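Local coordinates for alkaline phosphatase D (Bacillus subtilis, PDB 2YEQ), which hydrolyses phosphate monoesters to an alcohol and phosphate, and acts as a phosphodiesterase, with iron and calcium in its active site, at residues V23-R28 and V75-D80; G130-Y135 and R190-L195; N159-K164 and F508-A513; D181-H186 and Y239-E244. One frame throughout, in Å; residues are numbered along the deposited sequence.

Contact 1: V23-R28 and V75-D80; sequences VVLWTR and VHVEAD. With EDO (1,2-ethanediol), chain R.
W26 turns the edge of its five-membered ring toward the face of H76, a T-shaped pair with planes 77° apart and W26 CD1 3.7 Å from H76 NE2. CD1 sits over the rim of the imidazole rather than its centre, while H76 CE1 lies at the indole edge, in plane. R28 N lies over one indole face, toward the rim; R190 adds a cation-pi contact, and the H76 ring also stacks with Y243. The polar ends look elsewhere: W26 NE1 bonds to E244 O, H76 NE2 to Y243 O. On the same face of the sheet, V24 and E78 run side by side, CG2 of V24 4.0 Å from CG of E78, and the E78 carboxylate continues to R249 and I250 N. The other face is mostly apolar, although T27 OG1 bonds to G12 O: L25 CB meets V77 CB at 4.1 Å and T27 CG2 touches V75 CB at 3.9 Å, packed variously against strands 44-51, 59-67 and 87-94. Three antiparallel hydrogen-bonded pairs, V23 with A79, L25 with V77 and T27 with V75, tie the backbones. Such two-sheet packing is that of a beta sandwich, consistent with the immunoglobulin-like N-terminal domain of PhoD.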
# COMPACT_ATOMS: atom_id res chain seq x y z
N VAL A 23 -13.54 2.54 15.19
CA VAL A 23 -12.26 2.57 14.53
C VAL A 23 -11.34 1.60 15.29
O VAL A 23 -11.56 1.34 16.47
CB VAL A 23 -11.67 3.99 14.54
CG1 VAL A 23 -11.37 4.45 15.99
CG2 VAL A 23 -10.40 4.06 13.68
N VAL A 24 -10.34 1.06 14.61
CA VAL A 24 -9.34 0.23 15.28
C VAL A 24 -8.24 1.13 15.81
O VAL A 24 -7.75 2.03 15.10
CB VAL A 24 -8.72 -0.83 14.34
CG1 VAL A 24 -7.61 -1.59 15.06
CG2 VAL A 24 -9.79 -1.81 13.83
N LEU A 25 -7.85 0.89 17.06
CA LEU A 25 -6.69 1.53 17.67
C LEU A 25 -5.61 0.48 17.87
O LEU A 25 -5.90 -0.62 18.32
CB LEU A 25 -7.07 2.14 19.03
CG LEU A 25 -8.35 2.98 19.10
CD1 LEU A 25 -8.57 3.47 20.55
CD2 LEU A 25 -8.28 4.16 18.13
N TRP A 26 -4.36 0.84 17.58
CA TRP A 26 -3.25 -0.08 17.62
C TRP A 26 -2.09 0.49 18.42
O TRP A 26 -1.78 1.69 18.34
CB TRP A 26 -2.77 -0.40 16.20
CG TRP A 26 -1.55 -1.27 16.14
CD1 TRP A 26 -1.52 -2.64 16.05
CD2 TRP A 26 -0.18 -0.85 16.20
NE1 TRP A 26 -0.22 -3.08 16.05
CE2 TRP A 26 0.62 -2.02 16.15
CE3 TRP A 26 0.46 0.40 16.30
CZ2 TRP A 26 2.01 -1.97 16.18
CZ3 TRP A 26 1.85 0.43 16.36
CH2 TRP A 26 2.61 -0.76 16.29
N THR A 27 -1.44 -0.38 19.17
CA THR A 27 -0.07 -0.14 19.58
C THR A 27 0.60 -1.49 19.84
O THR A 27 -0.02 -2.54 19.63
CB THR A 27 0.01 0.80 20.79
OG1 THR A 27 1.36 1.26 20.92
CG2 THR A 27 -0.50 0.12 22.09
N ARG A 28 1.84 -1.44 20.28
CA ARG A 28 2.61 -2.62 20.62
C ARG A 28 3.58 -2.22 21.74
O ARG A 28 4.25 -1.16 21.66
CB ARG A 28 3.39 -3.15 19.42
CG ARG A 28 4.29 -4.39 19.79
CD ARG A 28 4.96 -5.06 18.61
NE ARG A 28 5.92 -6.00 19.17
CZ ARG A 28 7.09 -6.35 18.65
NH1 ARG A 28 7.48 -5.93 17.46
NH2 ARG A 28 7.86 -7.19 19.35
N VAL A 75 -1.51 -4.58 20.58
CA VAL A 75 -2.82 -4.24 21.09
C VAL A 75 -3.70 -3.83 19.91
O VAL A 75 -3.32 -2.96 19.12
CB VAL A 75 -2.73 -3.09 22.12
CG1 VAL A 75 -4.12 -2.66 22.55
CG2 VAL A 75 -1.86 -3.50 23.33
N HIS A 76 -4.85 -4.48 19.77
CA HIS A 76 -5.87 -4.08 18.79
C HIS A 76 -7.15 -3.84 19.54
O HIS A 76 -7.65 -4.75 20.19
CB HIS A 76 -6.12 -5.19 17.77
CG HIS A 76 -4.95 -5.48 16.88
ND1 HIS A 76 -3.84 -6.16 17.32
CD2 HIS A 76 -4.72 -5.17 15.59
CE1 HIS A 76 -2.97 -6.25 16.33
NE2 HIS A 76 -3.48 -5.65 15.27
N VAL A 77 -7.68 -2.62 19.45
CA VAL A 77 -8.90 -2.25 20.15
C VAL A 77 -9.89 -1.82 19.08
O VAL A 77 -9.56 -1.03 18.22
CB VAL A 77 -8.65 -1.03 21.11
CG1 VAL A 77 -9.97 -0.46 21.63
CG2 VAL A 77 -7.72 -1.41 22.27
N GLU A 78 -11.10 -2.35 19.13
CA GLU A 78 -12.15 -1.86 18.25
C GLU A 78 -13.04 -0.92 19.09
O GLU A 78 -13.95 -1.36 19.78
CB GLU A 78 -12.91 -3.02 17.60
CG GLU A 78 -12.04 -3.67 16.50
CD GLU A 78 -12.67 -4.90 15.86
OE1 GLU A 78 -13.87 -4.83 15.48
OE2 GLU A 78 -11.96 -5.92 15.73
N ALA A 79 -12.70 0.37 19.06
CA ALA A 79 -13.37 1.37 19.88
C ALA A 79 -14.68 1.68 19.19
O ALA A 79 -14.68 2.25 18.10
CB ALA A 79 -12.52 2.60 20.00
N ASP A 80 -15.78 1.30 19.81
CA ASP A 80 -17.09 1.52 19.21
C ASP A 80 -17.90 2.54 20.03
O ASP A 80 -17.36 3.16 20.94
CB ASP A 80 -17.83 0.19 19.06
CG ASP A 80 -18.13 -0.48 20.38
OD1 ASP A 80 -17.80 0.06 21.46
OD2 ASP A 80 -18.72 -1.58 20.32
C1 EDO R . -5.17 -8.58 22.51
O1 EDO R . -3.99 -9.37 22.63
C2 EDO R . -4.81 -7.11 22.58
O2 EDO R . -5.67 -6.36 21.71

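Contact 2: G130-Y135 and R190-L195; sequences GYYTAY and RSDANL
L195 lays its CD1 over the face of the Y135 ring, toward the rim, in a CH-pi contact 3.9 Å from the ring centroid. The two side chains run side by side, pointing the same way. Y132 adds to the tight part: its CD2 is 4.1 Å from L195 CB and only 3.3 Å from D192 CG, which stands anti to its own backbone N (chi1 -177°) and so reaches the ring. N194 CB packs against Y132 O, also at 3.3 Å. The looser side is wet. One water accepts from Y132 N and donates to D192 OD2 at 2.7 Å and, more distantly, to N194 OD1. D192 is the N-cap of helix 193-201, its OD1 receiving L195 N at 3.2 Å and, weakly, N194 N; OD2 also pairs with R169, which makes a cation-pi contact with Y132. An alanine in place of D192 would probably leave the first turn of that helix without its cap and R169 without its carboxylate mate. Both tyrosine hydroxyls bond to Q125. The chemistry implies a division of labour: apolar packing joins the starts of two helices, while one carboxylate serves a helix end, a water and an arginine.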
# COMPACT_ATOMS: atom_id res chain seq x y z
N GLY A 130 16.35 4.86 1.34
CA GLY A 130 16.30 6.27 1.69
C GLY A 130 15.59 6.51 2.99
O GLY A 130 15.11 5.58 3.63
N TYR A 131 15.58 7.79 3.36
CA TYR A 131 14.87 8.30 4.53
C TYR A 131 13.41 8.51 4.20
O TYR A 131 13.04 8.71 3.03
CB TYR A 131 15.61 9.58 5.06
CG TYR A 131 16.98 9.18 5.56
CD1 TYR A 131 17.14 8.58 6.82
CD2 TYR A 131 18.08 9.23 4.71
CE1 TYR A 131 18.39 8.13 7.25
CE2 TYR A 131 19.32 8.77 5.12
CZ TYR A 131 19.46 8.22 6.39
OH TYR A 131 20.69 7.74 6.76
N TYR A 132 12.58 8.41 5.23
CA TYR A 132 11.14 8.55 5.15
C TYR A 132 10.63 10.01 5.24
O TYR A 132 9.57 10.30 5.78
CB TYR A 132 10.48 7.67 6.21
CG TYR A 132 10.64 6.14 6.02
CD1 TYR A 132 11.11 5.59 4.82
CD2 TYR A 132 10.27 5.27 7.04
CE1 TYR A 132 11.23 4.19 4.67
CE2 TYR A 132 10.37 3.90 6.90
CZ TYR A 132 10.86 3.35 5.72
OH TYR A 132 10.94 1.98 5.62
N THR A 133 11.36 10.90 4.60
CA THR A 133 10.94 12.30 4.44
C THR A 133 9.51 12.40 3.89
O THR A 133 8.74 13.28 4.30
CB THR A 133 11.89 13.01 3.52
OG1 THR A 133 13.22 12.62 3.86
CG2 THR A 133 11.73 14.56 3.60
N ALA A 134 9.13 11.50 2.98
CA ALA A 134 7.76 11.52 2.45
C ALA A 134 6.72 11.51 3.55
O ALA A 134 5.70 12.21 3.45
CB ALA A 134 7.49 10.35 1.44
N TYR A 135 6.95 10.71 4.60
CA TYR A 135 5.98 10.62 5.69
C TYR A 135 6.00 11.84 6.63
O TYR A 135 4.99 12.16 7.24
CB TYR A 135 6.18 9.34 6.49
CG TYR A 135 5.65 8.09 5.83
CD1 TYR A 135 4.33 8.00 5.44
CD2 TYR A 135 6.48 6.99 5.58
CE1 TYR A 135 3.82 6.87 4.84
CE2 TYR A 135 5.98 5.83 4.97
CZ TYR A 135 4.65 5.77 4.60
OH TYR A 135 4.09 4.66 4.01
N ARG A 190 8.93 0.35 11.49
CA ARG A 190 7.96 1.09 12.26
C ARG A 190 8.62 2.00 13.34
O ARG A 190 7.95 2.88 13.88
CB ARG A 190 6.96 0.12 12.88
CG ARG A 190 5.74 0.71 13.53
CD ARG A 190 4.96 1.57 12.54
NE ARG A 190 3.52 1.54 12.63
CZ ARG A 190 2.72 0.47 12.53
NH1 ARG A 190 3.19 -0.77 12.40
NH2 ARG A 190 1.41 0.63 12.64
N SER A 191 9.90 1.79 13.62
CA SER A 191 10.66 2.59 14.58
C SER A 191 10.97 4.00 14.02
O SER A 191 11.38 4.88 14.76
CB SER A 191 12.03 1.92 14.86
OG SER A 191 11.85 0.83 15.71
N ASP A 192 10.87 4.16 12.71
CA ASP A 192 11.19 5.42 12.07
C ASP A 192 10.18 6.48 12.51
O ASP A 192 8.98 6.29 12.37
CB ASP A 192 11.16 5.27 10.56
CG ASP A 192 11.54 6.53 9.86
OD1 ASP A 192 10.68 7.44 9.86
OD2 ASP A 192 12.68 6.62 9.35
N ALA A 193 10.69 7.61 13.01
CA ALA A 193 9.87 8.67 13.62
C ALA A 193 8.87 9.26 12.63
O ALA A 193 7.76 9.62 13.02
CB ALA A 193 10.77 9.81 14.21
N ASN A 194 9.26 9.37 11.37
CA ASN A 194 8.40 9.96 10.36
C ASN A 194 7.20 9.08 10.07
O ASN A 194 6.05 9.54 10.04
CB ASN A 194 9.19 10.18 9.07
CG ASN A 194 10.37 11.10 9.25
OD1 ASN A 194 11.51 10.72 9.00
ND2 ASN A 194 10.10 12.30 9.68
N LEU A 195 7.45 7.78 9.91
CA LEU A 195 6.36 6.81 9.69
C LEU A 195 5.43 6.77 10.88
O LEU A 195 4.21 6.77 10.74
CB LEU A 195 6.95 5.40 9.41
CG LEU A 195 5.99 4.22 9.23
CD1 LEU A 195 4.85 4.55 8.27
CD2 LEU A 195 6.79 2.97 8.74
O HOH W 1 13.62 8.60 7.84

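Contact 3: N159-K164 and F508-A513; sequences NEYVSK and FSHNKA. With PO4 (phosphate ion), chain B.
Y161 and H510 meet ring to ring as an oblique pair, the planes tilted 36° and the centroids 4.2 Å apart. The histidine puts NE2 over one face of the phenol, and Y161 CE1 in turn lies over the rim of the imidazole face; the shortest approach is Y161 OH to H510 CE1 at 3.3 Å. S509 OG comes to the edge of the phenol, in its plane, 3.5 Å from Y161 CE1. Beside this pair, A513 CB fits against Y161 CB at 3.9 Å, and A513 CA makes a CA-H...O contact with E160 O. One water joins the two segments: it donates to E160 O and to S509 O, the latter at 2.8 Å, and accepts from V162 N and S509 OG, so four polar atoms share it. Farther out, H510 ND1 bonds to R506 O one helical turn back, which would help to fix the imidazole, and NE2 bonds to H211 and weakly to O3 of a phosphate ion, 3.2 Å from NE2. Y161 O is held by H129 and N167, while the E160 carboxylate reaches G157 N, Q517 and K520. The phenol also touches H382, an iron ligand, and a calcium ion lies about 4 Å from the H510 side chain. The chemistry therefore implies that helix 504-520 brings an imidazole to the border of the metal site, against a tyrosine from the loop.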
# COMPACT_ATOMS: atom_id res chain seq x y z
N ASN A 159 22.74 -5.38 1.85
CA ASN A 159 23.54 -5.40 0.62
C ASN A 159 23.02 -6.40 -0.42
O ASN A 159 23.81 -7.03 -1.13
CB ASN A 159 25.01 -5.73 0.92
CG ASN A 159 25.60 -4.86 2.00
OD1 ASN A 159 26.06 -5.35 3.04
ND2 ASN A 159 25.60 -3.56 1.76
N GLU A 160 21.72 -6.59 -0.48
CA GLU A 160 21.16 -7.51 -1.45
C GLU A 160 20.41 -6.75 -2.52
O GLU A 160 20.81 -6.76 -3.70
CB GLU A 160 20.28 -8.55 -0.76
CG GLU A 160 21.11 -9.56 0.02
CD GLU A 160 20.31 -10.39 0.99
OE1 GLU A 160 19.06 -10.44 0.86
OE2 GLU A 160 20.95 -11.01 1.89
N TYR A 161 19.32 -6.09 -2.11
CA TYR A 161 18.52 -5.29 -3.03
C TYR A 161 19.02 -3.86 -2.95
O TYR A 161 18.62 -3.10 -2.07
CB TYR A 161 17.06 -5.39 -2.65
CG TYR A 161 16.12 -4.53 -3.48
CD1 TYR A 161 16.42 -4.18 -4.80
CD2 TYR A 161 14.94 -4.07 -2.94
CE1 TYR A 161 15.56 -3.40 -5.54
CE2 TYR A 161 14.07 -3.30 -3.67
CZ TYR A 161 14.38 -2.97 -4.96
OH TYR A 161 13.52 -2.17 -5.67
N VAL A 162 19.92 -3.52 -3.87
CA VAL A 162 20.72 -2.32 -3.75
C VAL A 162 20.23 -1.24 -4.73
O VAL A 162 20.09 -1.47 -5.93
CB VAL A 162 22.20 -2.62 -3.94
CG1 VAL A 162 23.05 -1.30 -3.89
CG2 VAL A 162 22.65 -3.63 -2.84
N SER A 163 19.94 -0.07 -4.18
CA SER A 163 19.46 1.06 -4.95
C SER A 163 20.56 1.60 -5.86
O SER A 163 21.73 1.61 -5.49
CB SER A 163 18.97 2.16 -4.00
OG SER A 163 18.91 3.40 -4.64
N LYS A 164 20.18 2.10 -7.03
CA LYS A 164 21.10 2.83 -7.90
C LYS A 164 21.77 4.00 -7.21
O LYS A 164 22.91 4.32 -7.54
CB LYS A 164 20.40 3.36 -9.15
CG LYS A 164 20.52 2.42 -10.35
CD LYS A 164 21.93 2.42 -10.96
CE LYS A 164 22.53 1.01 -11.05
NZ LYS A 164 21.71 0.10 -11.89
N PHE A 508 15.83 -6.59 -12.79
CA PHE A 508 17.24 -6.93 -12.74
C PHE A 508 17.82 -6.76 -11.34
O PHE A 508 18.60 -7.60 -10.88
CB PHE A 508 18.04 -6.08 -13.72
CG PHE A 508 19.50 -6.40 -13.74
CD1 PHE A 508 19.96 -7.60 -14.29
CD2 PHE A 508 20.43 -5.51 -13.20
CE1 PHE A 508 21.32 -7.91 -14.31
CE2 PHE A 508 21.80 -5.82 -13.21
CZ PHE A 508 22.24 -7.02 -13.77
N SER A 509 17.41 -5.69 -10.67
CA SER A 509 17.92 -5.38 -9.35
C SER A 509 17.39 -6.37 -8.30
O SER A 509 18.14 -6.77 -7.41
CB SER A 509 17.60 -3.94 -8.98
OG SER A 509 18.25 -3.60 -7.79
N HIS A 510 16.13 -6.79 -8.42
CA HIS A 510 15.60 -7.85 -7.58
C HIS A 510 16.28 -9.22 -7.86
O HIS A 510 16.41 -10.04 -6.94
CB HIS A 510 14.11 -8.00 -7.77
CG HIS A 510 13.30 -6.93 -7.11
ND1 HIS A 510 13.11 -5.68 -7.68
CD2 HIS A 510 12.61 -6.92 -5.95
CE1 HIS A 510 12.34 -4.96 -6.89
NE2 HIS A 510 12.01 -5.69 -5.84
N ASN A 511 16.68 -9.47 -9.11
CA ASN A 511 17.36 -10.74 -9.44
C ASN A 511 18.81 -10.75 -8.93
O ASN A 511 19.31 -11.77 -8.49
CB ASN A 511 17.31 -11.02 -10.95
CG ASN A 511 15.90 -11.32 -11.44
OD1 ASN A 511 15.06 -11.83 -10.70
ND2 ASN A 511 15.63 -10.97 -12.70
N LYS A 512 19.48 -9.60 -9.00
CA LYS A 512 20.80 -9.44 -8.37
C LYS A 512 20.74 -9.70 -6.86
O LYS A 512 21.64 -10.33 -6.31
CB LYS A 512 21.36 -8.04 -8.62
CG LYS A 512 21.99 -7.87 -9.98
CD LYS A 512 23.37 -8.54 -10.07
CE LYS A 512 23.45 -9.54 -11.23
NZ LYS A 512 24.86 -9.91 -11.55
N ALA A 513 19.67 -9.23 -6.21
CA ALA A 513 19.48 -9.47 -4.78
C ALA A 513 19.44 -10.97 -4.51
O ALA A 513 20.17 -11.46 -3.65
CB ALA A 513 18.19 -8.81 -4.27
P PO4 B . 8.60 -4.31 -5.96
O1 PO4 B . 9.14 -4.25 -7.34
O2 PO4 B . 7.82 -5.54 -5.60
O3 PO4 B . 9.61 -3.84 -4.94
O4 PO4 B . 7.41 -3.30 -5.84
O HOH W 2 20.25 -5.26 -6.30

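Contact 4: D181-H186 and Y239-E244; sequences DYRNRH and YQAYYE. With EDO (1,2-ethanediol), chain C; EDO (1,2-ethanediol), chain O; EDO (1,2-ethanediol), chain D.
R183 and E244 form a salt bridge in which the arginine grips the carboxylate side-on with two nitrogens: NE to OE1 and NH2 to OE2, both 2.7 Å. The second bond is almost straight, 179° at the hydrogen, and both oxygens are met on their syn sides, close to the guanidinium plane. E244 OE2 takes a further hydrogen bond from Q240 NE2 at 2.9 Å, arriving above the carboxylate plane on the face opposite to R183 NH2. With an alanine at E244, R183 would probably lose its charged mate and Q240 NE2 its acceptor, leaving both less firmly held. Apolar contacts centre on A241, whose CB meets Y182 CB at 3.6 Å, with H186 CD2 nearby. The H186 imidazole has A241 O over the centre of one face and Y182 O at its edge, while its CE1 lies 3.9 Å from Y242 CD1. The short segments of helices 179-190 and 228-245 cross at -36° with axes 8.7 Å apart, R183 and A241 being the closest CA pair. Beyond them, the end of helix 228-245 meets strands 23-28 and 74-79, where E244 O accepts from W26 NE1 and Y243 O from H76 NE2.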
# COMPACT_ATOMS: atom_id res chain seq x y z
N ASP A 181 11.86 -13.18 13.05
CA ASP A 181 12.52 -12.42 12.00
C ASP A 181 11.56 -11.33 11.41
O ASP A 181 11.95 -10.18 11.23
CB ASP A 181 12.95 -13.31 10.83
CG ASP A 181 14.06 -14.31 11.15
OD1 ASP A 181 14.80 -14.16 12.14
OD2 ASP A 181 14.21 -15.25 10.32
N TYR A 182 10.33 -11.73 11.11
CA TYR A 182 9.33 -10.81 10.54
C TYR A 182 8.91 -9.73 11.53
O TYR A 182 8.72 -8.57 11.15
CB TYR A 182 8.08 -11.57 10.02
CG TYR A 182 8.30 -12.11 8.64
CD1 TYR A 182 8.09 -11.32 7.51
CD2 TYR A 182 8.74 -13.43 8.45
CE1 TYR A 182 8.32 -11.82 6.22
CE2 TYR A 182 8.98 -13.94 7.18
CZ TYR A 182 8.76 -13.14 6.06
OH TYR A 182 8.99 -13.66 4.82
N ARG A 183 8.73 -10.11 12.78
CA ARG A 183 8.38 -9.16 13.84
C ARG A 183 9.47 -8.10 13.98
O ARG A 183 9.16 -6.88 14.07
CB ARG A 183 8.17 -9.87 15.17
CG ARG A 183 6.89 -10.62 15.29
CD ARG A 183 6.94 -11.52 16.54
NE ARG A 183 5.63 -12.02 16.91
CZ ARG A 183 5.40 -12.90 17.87
NH1 ARG A 183 6.40 -13.41 18.58
NH2 ARG A 183 4.17 -13.25 18.15
N ASN A 184 10.73 -8.54 13.98
CA ASN A 184 11.84 -7.63 14.12
C ASN A 184 11.99 -6.71 12.91
O ASN A 184 12.36 -5.53 13.04
CB ASN A 184 13.15 -8.38 14.41
CG ASN A 184 13.16 -9.01 15.80
OD1 ASN A 184 12.34 -8.66 16.65
ND2 ASN A 184 14.06 -9.98 16.02
N ARG A 185 11.70 -7.22 11.72
CA ARG A 185 11.76 -6.38 10.53
C ARG A 185 10.64 -5.32 10.59
O ARG A 185 10.89 -4.16 10.27
CB ARG A 185 11.63 -7.21 9.26
CG ARG A 185 11.73 -6.42 7.98
CD ARG A 185 13.05 -5.74 7.80
NE ARG A 185 14.24 -6.58 8.02
CZ ARG A 185 14.91 -7.26 7.09
NH1 ARG A 185 14.48 -7.29 5.83
NH2 ARG A 185 16.02 -7.92 7.44
N HIS A 186 9.42 -5.72 10.95
CA HIS A 186 8.32 -4.73 11.16
C HIS A 186 8.73 -3.67 12.19
O HIS A 186 8.49 -2.48 11.99
CB HIS A 186 6.99 -5.34 11.58
CG HIS A 186 6.17 -5.85 10.43
ND1 HIS A 186 5.10 -5.25 9.81
CD2 HIS A 186 6.37 -6.96 9.75
CE1 HIS A 186 4.67 -6.04 8.83
NE2 HIS A 186 5.45 -7.07 8.75
N TYR A 239 2.29 -13.27 7.64
CA TYR A 239 0.92 -12.80 7.85
C TYR A 239 0.62 -12.49 9.31
O TYR A 239 -0.07 -11.48 9.60
CB TYR A 239 -0.10 -13.79 7.29
CG TYR A 239 -0.27 -13.82 5.77
CD1 TYR A 239 0.52 -13.06 4.93
CD2 TYR A 239 -1.26 -14.60 5.19
CE1 TYR A 239 0.33 -13.08 3.52
CE2 TYR A 239 -1.46 -14.63 3.82
CZ TYR A 239 -0.66 -13.89 2.99
OH TYR A 239 -0.84 -13.92 1.62
N GLN A 240 1.09 -13.34 10.23
CA GLN A 240 0.92 -13.09 11.66
C GLN A 240 1.62 -11.78 12.07
O GLN A 240 1.02 -10.95 12.75
CB GLN A 240 1.45 -14.25 12.54
CG GLN A 240 1.16 -13.99 14.04
CD GLN A 240 1.37 -15.21 14.96
OE1 GLN A 240 1.19 -16.37 14.56
NE2 GLN A 240 1.70 -14.93 16.22
N ALA A 241 2.87 -11.60 11.65
CA ALA A 241 3.64 -10.38 11.98
C ALA A 241 2.97 -9.13 11.42
O ALA A 241 2.98 -8.07 12.06
CB ALA A 241 5.04 -10.46 11.48
N TYR A 242 2.36 -9.27 10.24
CA TYR A 242 1.63 -8.15 9.62
C TYR A 242 0.43 -7.78 10.46
O TYR A 242 0.25 -6.62 10.82
CB TYR A 242 1.21 -8.53 8.21
CG TYR A 242 0.64 -7.41 7.38
CD1 TYR A 242 1.46 -6.59 6.63
CD2 TYR A 242 -0.73 -7.22 7.29
CE1 TYR A 242 0.92 -5.55 5.85
CE2 TYR A 242 -1.27 -6.21 6.49
CZ TYR A 242 -0.44 -5.39 5.77
OH TYR A 242 -1.00 -4.41 4.98
N TYR A 243 -0.40 -8.76 10.80
CA TYR A 243 -1.51 -8.54 11.69
C TYR A 243 -1.05 -7.84 12.98
O TYR A 243 -1.67 -6.86 13.40
CB TYR A 243 -2.26 -9.84 12.04
CG TYR A 243 -3.31 -9.60 13.09
CD1 TYR A 243 -4.56 -9.09 12.74
CD2 TYR A 243 -3.04 -9.80 14.44
CE1 TYR A 243 -5.52 -8.82 13.70
CE2 TYR A 243 -3.99 -9.52 15.40
CZ TYR A 243 -5.24 -9.03 15.03
OH TYR A 243 -6.20 -8.76 15.98
N GLU A 244 -0.01 -8.38 13.62
CA GLU A 244 0.47 -7.85 14.91
C GLU A 244 0.82 -6.37 14.79
O GLU A 244 0.70 -5.64 15.75
CB GLU A 244 1.67 -8.67 15.42
CG GLU A 244 1.26 -10.08 15.87
CD GLU A 244 2.39 -11.05 16.12
OE1 GLU A 244 3.53 -10.75 15.71
OE2 GLU A 244 2.11 -12.14 16.71
C1 EDO C . 15.13 -12.73 14.72
O1 EDO C . 15.72 -13.76 15.53
C2 EDO C . 16.16 -12.00 13.85
O2 EDO C . 15.85 -10.61 13.71
C1 EDO O . 15.46 -17.40 13.66
O1 EDO O . 16.35 -16.50 12.97
C2 EDO O . 14.53 -16.63 14.61
O2 EDO O . 13.45 -17.46 15.04
C1 EDO D . -2.22 -19.17 13.22
O1 EDO D . -2.99 -19.84 14.22
C2 EDO D . -1.16 -18.26 13.84
O2 EDO D . -0.95 -17.11 13.01

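Contacts 1, 2 and 4 are buried, whereas contact 3 is only partly so and lies on the opposite side of the chain's centre from contact 1. Contact 1 joins neighbouring strands by backbone bonds; contact 4 joins helices by a charged pair, and contacts 2 and 3 rely on side-chain packing and a bridging water. Contact 1 touches both contact 4, through W26 and H76 on the end of helix 228-245, and contact 2, through W26 and R190, thereby linking the N-terminal domain to the phosphatase domain. Helices 179-190 and 193-201, from contacts 4 and 2, follow each other in sequence. Contact 3 touches none of the others, and its H510 lies near a calcium ion.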